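Local coordinates for TRAP dicarboxylate transporter-DctP subunit (Marinobacter aquaeolei, PDB 4PFI), which probably captures an organic acid solute in the periplasm and delivers it to a TRAP-type membrane transporter, at residues Thr161-Asn166 / Glu232-Leu237; Ala204-Asp209 / Met228-Val233. One frame throughout, in Å; residues are numbered along the deposited sequence.

Interaction 1: residues Thr161-Asn166 / Glu232-Leu237; sequences TWTANN and EVQNVL. With NA (sodium ion), chain B.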
loop_
_atom_site.group_PDB
_atom_site.type_symbol
_atom_site.label_atom_id
_atom_site.label_comp_id
_atom_site.label_asym_id
_atom_site.label_seq_id
_atom_site.Cartn_x
_atom_site.Cartn_y
_atom_site.Cartn_z
ATOM N N THR A 161 -4.586 -3.648 8.765
ATOM C CA THR A 161 -5.206 -3.998 10.032
ATOM C C THR A 161 -6.720 -3.997 9.855
ATOM O O THR A 161 -7.245 -3.209 9.078
ATOM C CB THR A 161 -4.785 -2.992 11.112
ATOM O OG1 THR A 161 -3.385 -3.177 11.420
ATOM C CG2 THR A 161 -5.616 -3.173 12.374
ATOM N N TRP A 162 -7.426 -4.909 10.510
ATOM C CA TRP A 162 -8.867 -5.028 10.310
ATOM C C TRP A 162 -9.607 -4.376 11.490
ATOM O O TRP A 162 -9.165 -4.495 12.631
ATOM C CB TRP A 162 -9.273 -6.496 10.257
ATOM C CG TRP A 162 -8.641 -7.308 9.181
ATOM C CD1 TRP A 162 -7.988 -6.850 8.091
ATOM C CD2 TRP A 162 -8.626 -8.729 9.085
ATOM N NE1 TRP A 162 -7.569 -7.902 7.298
ATOM C CE2 TRP A 162 -7.947 -9.070 7.897
ATOM C CE3 TRP A 162 -9.113 -9.756 9.889
ATOM C CZ2 TRP A 162 -7.748 -10.377 7.497
ATOM C CZ3 TRP A 162 -8.911 -11.063 9.487
ATOM C CH2 TRP A 162 -8.242 -11.359 8.302
ATOM N N THR A 163 -10.718 -3.691 11.226
ATOM C CA THR A 163 -11.611 -3.251 12.286
ATOM C C THR A 163 -13.026 -3.742 12.002
ATOM O O THR A 163 -13.410 -3.979 10.851
ATOM C CB THR A 163 -11.667 -1.693 12.445
ATOM O OG1 THR A 163 -12.254 -1.093 11.290
ATOM C CG2 THR A 163 -10.317 -1.111 12.604
ATOM N N ALA A 164 -13.777 -3.893 13.084
ATOM C CA ALA A 164 -15.162 -4.245 13.044
ATOM C C ALA A 164 -15.736 -4.041 14.451
ATOM O O ALA A 164 -15.054 -3.553 15.361
ATOM C CB ALA A 164 -15.326 -5.685 12.604
ATOM N N ASN A 165 -17.002 -4.426 14.616
ATOM C CA ASN A 165 -17.619 -4.409 15.923
ATOM C C ASN A 165 -17.672 -5.784 16.574
ATOM O O ASN A 165 -18.473 -6.020 17.468
ATOM C CB ASN A 165 -18.973 -3.727 15.859
ATOM C CG ASN A 165 -18.833 -2.235 15.850
ATOM O OD1 ASN A 165 -17.950 -1.688 16.515
ATOM N ND2 ASN A 165 -19.666 -1.561 15.076
ATOM N N ASN A 166 -16.792 -6.675 16.118
ATOM C CA ASN A 166 -16.558 -7.964 16.756
ATOM C C ASN A 166 -15.189 -8.459 16.331
ATOM O O ASN A 166 -14.620 -7.933 15.383
ATOM C CB ASN A 166 -17.645 -8.986 16.366
ATOM C CG ASN A 166 -17.940 -8.996 14.883
ATOM O OD1 ASN A 166 -18.809 -8.259 14.388
ATOM N ND2 ASN A 166 -17.197 -9.806 14.151
ATOM N N GLU A 232 -13.065 5.403 16.526
ATOM C CA GLU A 232 -14.167 5.971 17.333
ATOM C C GLU A 232 -15.502 5.245 17.103
ATOM O O GLU A 232 -16.390 5.337 17.913
ATOM C CB GLU A 232 -14.375 7.468 17.013
ATOM C CG GLU A 232 -13.169 8.337 17.302
ATOM C CD GLU A 232 -13.319 9.828 16.928
ATOM O OE1 GLU A 232 -14.368 10.277 16.380
ATOM O OE2 GLU A 232 -12.342 10.564 17.163
ATOM N N VAL A 233 -15.615 4.525 15.990
ATOM C CA VAL A 233 -16.866 3.946 15.565
ATOM C C VAL A 233 -16.668 2.442 15.322
ATOM O O VAL A 233 -17.450 1.789 14.622
ATOM C CB VAL A 233 -17.450 4.718 14.318
ATOM C CG1 VAL A 233 -17.878 6.134 14.720
ATOM C CG2 VAL A 233 -16.442 4.762 13.158
ATOM N N GLN A 234 -15.617 1.899 15.932
ATOM C CA GLN A 234 -15.338 0.476 15.885
ATOM C C GLN A 234 -14.971 -0.003 17.313
ATOM O O GLN A 234 -14.654 0.803 18.189
ATOM C CB GLN A 234 -14.222 0.153 14.871
ATOM C CG GLN A 234 -14.463 0.545 13.400
ATOM C CD GLN A 234 -15.315 -0.475 12.644
ATOM O OE1 GLN A 234 -14.822 -1.213 11.764
ATOM N NE2 GLN A 234 -16.606 -0.511 12.958
ATOM N N ASN A 235 -15.044 -1.298 17.551
ATOM C CA ASN A 235 -14.786 -1.880 18.876
ATOM C C ASN A 235 -13.598 -2.836 18.887
ATOM O O ASN A 235 -12.978 -3.055 19.931
ATOM C CB ASN A 235 -16.036 -2.620 19.381
ATOM C CG ASN A 235 -17.121 -1.660 19.930
ATOM O OD1 ASN A 235 -16.854 -0.519 20.312
ATOM N ND2 ASN A 235 -18.336 -2.157 19.998
ATOM N N VAL A 236 -13.253 -3.399 17.734
ATOM C CA VAL A 236 -12.212 -4.385 17.726
ATOM C C VAL A 236 -11.246 -4.176 16.565
ATOM O O VAL A 236 -11.642 -4.151 15.408
ATOM C CB VAL A 236 -12.784 -5.833 17.667
ATOM C CG1 VAL A 236 -11.649 -6.832 17.698
ATOM C CG2 VAL A 236 -13.775 -6.086 18.793
ATOM N N LEU A 237 -9.973 -4.029 16.902
ATOM C CA LEU A 237 -8.895 -3.988 15.922
ATOM C C LEU A 237 -8.258 -5.382 15.812
ATOM O O LEU A 237 -7.639 -5.840 16.778
ATOM C CB LEU A 237 -7.854 -2.985 16.406
ATOM C CG LEU A 237 -6.980 -2.383 15.321
ATOM C CD1 LEU A 237 -7.484 -0.992 15.112
ATOM C CD2 LEU A 237 -5.533 -2.366 15.729
HETATM NA NA NA B . -15.476 1.356 20.415
HETATM O O HOH W 1 -11.896 -6.908 14.457
HETATM O O HOH W 2 -17.475 2.545 19.316
HETATM O O HOH W 3 -13.901 3.291 20.271
#

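Interaction 2: residues Ala204-Asp209 / Met228-Val233; sequences AQVYSD and MGFHEV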
loop_
_atom_site.group_PDB
_atom_site.type_symbol
_atom_site.label_atom_id
_atom_site.label_comp_id
_atom_site.label_asym_id
_atom_site.label_seq_id
_atom_site.Cartn_x
_atom_site.Cartn_y
_atom_site.Cartn_z
ATOM N N ALA A 204 -14.445 9.169 2.340
ATOM C CA ALA A 204 -15.011 10.291 3.069
ATOM C C ALA A 204 -16.350 9.913 3.708
ATOM O O ALA A 204 -16.882 10.594 4.585
ATOM C CB ALA A 204 -15.176 11.442 2.142
ATOM N N GLN A 205 -16.892 8.799 3.264
ATOM C CA GLN A 205 -18.215 8.358 3.680
ATOM C C GLN A 205 -18.077 7.215 4.717
ATOM O O GLN A 205 -19.041 6.847 5.409
ATOM C CB GLN A 205 -18.881 7.850 2.406
ATOM C CG GLN A 205 -20.180 7.217 2.551
ATOM C CD GLN A 205 -20.686 6.710 1.223
ATOM O OE1 GLN A 205 -20.329 7.241 0.171
ATOM N NE2 GLN A 205 -21.558 5.711 1.271
ATOM N N VAL A 206 -16.887 6.641 4.807
ATOM C CA VAL A 206 -16.713 5.434 5.596
ATOM C C VAL A 206 -17.004 5.617 7.080
ATOM O O VAL A 206 -17.673 4.778 7.686
ATOM C CB VAL A 206 -15.330 4.830 5.372
ATOM C CG1 VAL A 206 -15.016 3.726 6.384
ATOM C CG2 VAL A 206 -15.278 4.305 3.938
ATOM N N TYR A 207 -16.537 6.722 7.659
ATOM C CA TYR A 207 -16.748 6.977 9.079
ATOM C C TYR A 207 -18.237 6.864 9.425
ATOM O O TYR A 207 -18.624 6.087 10.286
ATOM C CB TYR A 207 -16.178 8.343 9.490
ATOM C CG TYR A 207 -16.372 8.716 10.942
ATOM C CD1 TYR A 207 -17.600 9.188 11.416
ATOM C CD2 TYR A 207 -15.310 8.611 11.848
ATOM C CE1 TYR A 207 -17.745 9.537 12.748
ATOM C CE2 TYR A 207 -15.445 8.972 13.172
ATOM C CZ TYR A 207 -16.658 9.433 13.617
ATOM O OH TYR A 207 -16.782 9.789 14.943
ATOM N N SER A 208 -19.059 7.638 8.728
ATOM C CA SER A 208 -20.487 7.630 8.984
ATOM C C SER A 208 -21.171 6.295 8.611
ATOM O O SER A 208 -22.031 5.846 9.360
ATOM C CB SER A 208 -21.184 8.846 8.333
ATOM O OG SER A 208 -20.979 8.878 6.938
ATOM N N ASP A 209 -20.793 5.657 7.492
ATOM C CA ASP A 209 -21.317 4.314 7.185
ATOM C C ASP A 209 -20.929 3.291 8.291
ATOM O O ASP A 209 -21.746 2.449 8.663
ATOM C CB ASP A 209 -20.863 3.797 5.805
ATOM C CG ASP A 209 -21.697 4.358 4.627
ATOM O OD1 ASP A 209 -22.819 4.898 4.829
ATOM O OD2 ASP A 209 -21.219 4.253 3.462
HETATM N N MSE A 228 -8.411 8.889 10.054
HETATM C CA MSE A 228 -9.809 8.994 9.639
HETATM C C MSE A 228 -10.742 8.842 10.815
HETATM O O MSE A 228 -11.943 8.986 10.671
HETATM C CB MSE A 228 -10.165 7.859 8.662
HETATM C CG MSE A 228 -9.099 7.511 7.649
HETATM SE SE MSE A 228 -9.630 7.975 5.897
HETATM C CE MSE A 228 -9.610 9.890 6.346
ATOM N N GLY A 229 -10.207 8.443 11.954
ATOM C CA GLY A 229 -11.017 8.322 13.141
ATOM C C GLY A 229 -11.911 7.082 13.209
ATOM O O GLY A 229 -12.845 7.061 13.987
ATOM N N PHE A 230 -11.620 6.044 12.443
ATOM C CA PHE A 230 -12.479 4.838 12.449
ATOM C C PHE A 230 -12.483 4.120 13.798
ATOM O O PHE A 230 -13.378 3.330 14.103
ATOM C CB PHE A 230 -12.046 3.846 11.362
ATOM C CG PHE A 230 -12.096 4.402 9.969
ATOM C CD1 PHE A 230 -12.926 5.454 9.653
ATOM C CD2 PHE A 230 -11.321 3.844 8.973
ATOM C CE1 PHE A 230 -12.971 5.946 8.379
ATOM C CE2 PHE A 230 -11.349 4.331 7.698
ATOM C CZ PHE A 230 -12.179 5.381 7.386
ATOM N N HIS A 231 -11.467 4.386 14.606
ATOM C CA HIS A 231 -11.392 3.717 15.884
ATOM C C HIS A 231 -12.490 4.239 16.823
ATOM O O HIS A 231 -12.803 3.581 17.805
ATOM C CB HIS A 231 -10.007 3.863 16.517
ATOM C CG HIS A 231 -9.610 5.283 16.783
ATOM N ND1 HIS A 231 -9.337 6.178 15.785
ATOM C CD2 HIS A 231 -9.433 5.938 17.956
ATOM C CE1 HIS A 231 -9.018 7.353 16.324
ATOM N NE2 HIS A 231 -9.070 7.229 17.633
ATOM N N GLU A 232 -13.065 5.403 16.526
ATOM C CA GLU A 232 -14.167 5.971 17.333
ATOM C C GLU A 232 -15.502 5.245 17.103
ATOM O O GLU A 232 -16.390 5.337 17.913
ATOM C CB GLU A 232 -14.375 7.468 17.013
ATOM C CG GLU A 232 -13.169 8.337 17.302
ATOM C CD GLU A 232 -13.319 9.828 16.928
ATOM O OE1 GLU A 232 -14.368 10.277 16.380
ATOM O OE2 GLU A 232 -12.342 10.564 17.163
ATOM N N VAL A 233 -15.615 4.525 15.990
ATOM C CA VAL A 233 -16.866 3.946 15.565
ATOM C C VAL A 233 -16.668 2.442 15.322
ATOM O O VAL A 233 -17.450 1.789 14.622
ATOM C CB VAL A 233 -17.450 4.718 14.318
ATOM C CG1 VAL A 233 -17.878 6.134 14.720
ATOM C CG2 VAL A 233 -16.442 4.762 13.158
#

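Interaction 1: residues Thr161-Asn166 / Glu232-Leu237
The backbone oxygen of A164 is gripped by two amides of the other segment. V236 N lies 3.0 Å from A164 O, and N235 N lies 3.1 Å from A164 O. The two N-H groups arrive from opposite faces of the carbonyl plane. With N235 and V236 both set against A164, this is a classic beta bulge. It sits where strand 149-164 pairs antiparallel with strand 236-239. A164 N returns a bond to V236 O, and T163 and L237 form the next, non-hydrogen-bonded pair.

The side chain of Q234 bends at chi2 (-82°), which carries its amide to T163. T163 OG1 donates to Q234 OE1 at 2.6 Å, in the plane of the amide and on a lone pair. The two side chains cross at about a right angle. T163 OG1 also bonds Q218. The other end of the amide, Q234 NE2, donates to V233 O at 3.0 Å, so both ends of the group are held and its rotation is fixed.

On the face of the sheet that carries T163 and L237, aliphatic carbons meet. The methyl T161 CG2 packs on L237 CG at 3.3 Å, and T163 CG2 faces the methyl L237 CD1. Past the end of strand 149-164, the backbone of N166 lies against the side chain of V236. Water 1 donates to both N166 O and V236 O and so bridges the two segments.

N235 of the bulge is also a sodium ligand, as is its neighbour Q234. Q234 O binds the ion at 2.4 Å, and G298 O and two waters also bind it. N235 CG stands beside the backbone N (chi1 -78°), and N235 OD1 reaches the sodium at 2.3 Å.

Interaction 2: residues Ala204-Asp209 / Met228-Val233
Y207 lays one face of its ring against V233, whose CG1 methyl sits over it. V233 CG1 is 3.7 Å from Y207 CZ, and it lies toward the rim of the ring, near the hydroxyl. The pair is a CH-pi contact, with the two side chains crossing at about a right angle. V233 CG2 rests near the backbone oxygen of Y207. The ring gets there because CG points opposite the backbone N (chi1 179°), which sends it out from the helix across the other segment.

At its edge the same ring meets two oxygens. G229 O comes close to its plane, 3.3 Å from Y207 CE2. Y207 OH donates to E232 OE1 at 2.9 Å, on the anti lone pair of that oxygen. The carboxylate stands nearly upright to the ring, the planes 83° apart. The glutamate chain is extended beyond CG, which lets E232 OE1 meet the phenol.

The segment that receives Y207 is the connection between helix 222-228 and strand 236-239. Helix 222-228 ends in a Schellman motif, with G229 at positive phi. A short 3-10 turn, 230-232, follows directly. E232 N bonds G229 O at 3.0 Å, so this oxygen is tied into the turn while it faces the tyrosine edge. Helix 203-212 packs against this turn.

F230 fills the other part of the contact. V206 CG1 lies over one face of its ring in a second CH-pi contact, 3.4 Å from F230 CZ. The CB of selenomethionine M228 lies over the opposite face, toward the rim of the ring. L210, one turn further along helix 203-212, touches both F230 and V233. F230 CE1 also approaches the helix backbone, 3.7 Å from Y207 N.

In the fold
The ranges of interactions 1 and 2 overlap at E232 and V233, though these two work mainly in interaction 2. The contact centres lie 10 Å apart. Together the contacts fix both ends of the connection from helix 222-228 to strand 236-239. Interaction 2 sets its start against helix 203-212, and interaction 1 joins its end to strand 149-164. Interaction 1 is mostly buried and belongs to the sheet, so backbone hydrogen bonds dominate and a sodium ion adds its ligand set. Interaction 2 is partly buried. It has no backbone hydrogen bond between its segments and relies on aromatic faces, with one phenol-carboxylate bond on its more exposed side, at E232. L210 touches V233 and Q234, linking both.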